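Local coordinates for protein MJ1225 (PDB 3KH5) that binds AMP and ADP through its CBS domains and is probably an archaeal homologue of the gamma subunit of AMP-activated protein kinase, at residues R172-N177 / G192-T197. Sequence-based numbering, arbitrary orientation.
With AMP (adenosine monophosphate), chain C.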
loop_
_atom_site.group_PDB
_atom_site.type_symbol
_atom_site.label_atom_id
_atom_site.label_comp_id
_atom_site.label_asym_id
_atom_site.label_seq_id
_atom_site.Cartn_x
_atom_site.Cartn_y
_atom_site.Cartn_z
ATOM N N ARG A 172 5.692 -1.501 -12.853
ATOM C CA ARG A 172 6.066 -2.896 -13.033
ATOM C C ARG A 172 6.877 -3.382 -11.852
ATOM O O ARG A 172 6.588 -4.434 -11.285
ATOM C CB ARG A 172 6.904 -3.033 -14.290
ATOM C CG ARG A 172 6.106 -2.966 -15.546
ATOM C CD ARG A 172 5.886 -4.359 -16.044
ATOM N NE ARG A 172 6.184 -4.395 -17.465
ATOM C CZ ARG A 172 5.613 -5.220 -18.331
ATOM N NH1 ARG A 172 4.699 -6.095 -17.928
ATOM N NH2 ARG A 172 5.956 -5.169 -19.612
ATOM N N THR A 173 7.892 -2.601 -11.482
ATOM C CA THR A 173 8.767 -2.950 -10.373
ATOM C C THR A 173 7.963 -3.128 -9.093
ATOM O O THR A 173 8.180 -4.094 -8.365
ATOM C CB THR A 173 9.887 -1.904 -10.161
ATOM O OG1 THR A 173 10.613 -1.724 -11.381
ATOM C CG2 THR A 173 10.859 -2.352 -9.080
ATOM N N MET A 174 7.033 -2.211 -8.829
ATOM C CA MET A 174 6.213 -2.290 -7.620
ATOM C C MET A 174 5.354 -3.553 -7.611
ATOM O O MET A 174 5.338 -4.302 -6.629
ATOM C CB MET A 174 5.307 -1.060 -7.491
ATOM C CG MET A 174 6.008 0.230 -7.099
ATOM S SD MET A 174 4.842 1.610 -6.995
ATOM C CE MET A 174 5.951 2.906 -6.437
ATOM N N VAL A 175 4.632 -3.774 -8.707
ATOM C CA VAL A 175 3.645 -4.850 -8.784
ATOM C C VAL A 175 4.281 -6.243 -8.836
ATOM O O VAL A 175 3.825 -7.157 -8.141
ATOM C CB VAL A 175 2.648 -4.625 -9.951
ATOM C CG1 VAL A 175 1.796 -5.867 -10.206
ATOM C CG2 VAL A 175 1.756 -3.420 -9.658
ATOM N N ARG A 176 5.339 -6.396 -9.636
ATOM C CA ARG A 176 6.064 -7.674 -9.719
ATOM C C ARG A 176 6.693 -8.087 -8.387
ATOM O O ARG A 176 6.704 -9.270 -8.039
ATOM C CB ARG A 176 7.158 -7.628 -10.792
ATOM C CG ARG A 176 6.670 -7.459 -12.235
ATOM C CD ARG A 176 5.913 -8.687 -12.758
ATOM N NE ARG A 176 6.482 -9.964 -12.328
ATOM C CZ ARG A 176 5.802 -11.108 -12.322
ATOM N NH1 ARG A 176 4.534 -11.133 -12.721
ATOM N NH2 ARG A 176 6.381 -12.230 -11.913
ATOM N N ASN A 177 7.212 -7.113 -7.647
ATOM C CA ASN A 177 7.901 -7.402 -6.394
ATOM C C ASN A 177 6.978 -7.371 -5.175
ATOM O O ASN A 177 7.366 -7.816 -4.084
ATOM C CB ASN A 177 9.042 -6.407 -6.203
ATOM C CG ASN A 177 10.205 -6.664 -7.136
ATOM O OD1 ASN A 177 11.047 -7.522 -6.867
ATOM N ND2 ASN A 177 10.272 -5.909 -8.230
ATOM N N GLY A 192 15.290 10.251 -2.985
ATOM C CA GLY A 192 13.848 10.369 -2.814
ATOM C C GLY A 192 13.165 9.058 -2.462
ATOM O O GLY A 192 13.818 8.037 -2.247
ATOM N N ILE A 193 11.839 9.102 -2.392
ATOM C CA ILE A 193 11.014 7.910 -2.217
ATOM C C ILE A 193 9.760 8.056 -3.087
ATOM O O ILE A 193 9.259 9.166 -3.288
ATOM C CB ILE A 193 10.652 7.666 -0.720
ATOM C CG1 ILE A 193 10.111 6.242 -0.495
ATOM C CG2 ILE A 193 9.692 8.745 -0.190
ATOM C CD1 ILE A 193 10.092 5.791 0.970
ATOM N N ILE A 194 9.279 6.937 -3.615
ATOM C CA ILE A 194 8.069 6.906 -4.428
ATOM C C ILE A 194 7.206 5.726 -3.956
ATOM O O ILE A 194 7.731 4.634 -3.704
ATOM C CB ILE A 194 8.416 6.827 -5.952
ATOM C CG1 ILE A 194 7.174 7.070 -6.819
ATOM C CG2 ILE A 194 9.093 5.503 -6.319
ATOM C CD1 ILE A 194 6.795 8.538 -6.947
ATOM N N THR A 195 5.900 5.957 -3.799
ATOM C CA THR A 195 4.973 4.908 -3.344
ATOM C C THR A 195 3.767 4.792 -4.283
ATOM O O THR A 195 3.542 5.677 -5.107
ATOM C CB THR A 195 4.493 5.123 -1.873
ATOM O OG1 THR A 195 3.494 6.150 -1.823
ATOM C CG2 THR A 195 5.659 5.489 -0.946
ATOM N N SER A 196 2.997 3.709 -4.160
ATOM C CA SER A 196 1.795 3.512 -4.984
ATOM C C SER A 196 0.770 4.646 -4.819
ATOM O O SER A 196 0.023 4.961 -5.749
ATOM C CB SER A 196 1.143 2.162 -4.685
ATOM O OG SER A 196 0.746 2.066 -3.327
ATOM N N THR A 197 0.761 5.252 -3.629
ATOM C CA THR A 197 -0.093 6.396 -3.275
ATOM C C THR A 197 0.182 7.620 -4.162
ATOM O O THR A 197 -0.750 8.312 -4.598
ATOM C CB THR A 197 0.092 6.755 -1.767
ATOM O OG1 THR A 197 -0.571 5.775 -0.956
ATOM C CG2 THR A 197 -0.476 8.127 -1.437
HETATM P P AMP C . 2.128 5.602 1.775
HETATM O O1P AMP C . 0.743 5.596 2.310
HETATM O O2P AMP C . 2.247 4.674 0.458
HETATM O O3P AMP C . 3.198 4.980 2.824
HETATM O "O5'" AMP C . 2.659 7.054 1.348
HETATM C "C5'" AMP C . 1.914 8.275 1.574
HETATM C "C4'" AMP C . 2.816 9.484 1.316
HETATM O "O4'" AMP C . 3.907 9.363 2.273
HETATM C "C3'" AMP C . 3.415 9.325 -0.094
HETATM O "O3'" AMP C . 3.493 10.602 -0.761
HETATM C "C2'" AMP C . 4.820 8.794 0.183
HETATM O "O2'" AMP C . 5.732 9.256 -0.821
HETATM C "C1'" AMP C . 5.144 9.415 1.545
HETATM N N9 AMP C . 6.166 8.635 2.303
HETATM C C8 AMP C . 6.153 7.321 2.548
HETATM N N7 AMP C . 7.231 6.983 3.254
HETATM C C5 AMP C . 7.935 8.092 3.458
HETATM C C6 AMP C . 9.125 8.359 4.115
HETATM N N6 AMP C . 9.801 7.373 4.704
HETATM N N1 AMP C . 9.579 9.625 4.147
HETATM C C2 AMP C . 8.909 10.616 3.562
HETATM N N3 AMP C . 7.767 10.392 2.926
HETATM C C4 AMP C . 7.260 9.146 2.860
#
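Met174 reaches from helix 167-177 to the end of strand 189-195, meeting Ile194, Thr195 and Ser196 where the strand passes into helix 196-203. Its CB points toward the strand, and CG lies anti to the carbonyl carbon (chi1 -73°). Beyond CG the chain is fully extended, with chi2 and chi3 near 180°, which carries the thioether straight across. SD lies 4.0 Å from Ser196 N, close to where the strand gives way to helix 196-203. The methyl CE reaches furthest, resting 3.6 Å from Thr195 C and 3.7 Å from Ile194 O, while its apolar neighbour is Ile194 CG2 at 4.1 Å. A long, unbranched, uncharged side chain suits this place: it reaches across from helix to strand and lies against both backbone and aliphatic surface without demanding a hydrogen bond. Leu182, Phe199 and Met55 also pack on Met174. With Met174 cut back to an alanine, Ile194 CG2 and the Thr195-Ser196 peptide would probably lose part of their cover, opening a gap between helix 167-177 and the strand. Thr195 CB points away from helix 167-177, and its OG1 and CG2 meet AMP. OG1 donates to AMP O2P at 3.0 Å and, as N-cap, accepts a weak bond from Thr197 N; a threonine thus serves helix and phosphate with one hydroxyl, while its CG2 packs on the ribose. Thr197 OG1 adds a weak bond to O2P, and Ile193 CD1 lies 3.9 Å from adenine N7. At this strand-to-helix junction of the CBS motif, Met174 therefore packs by van der Waals contact alone, while the nucleotide face combines hydroxyls on the phosphate with apolar contacts to ribose and base.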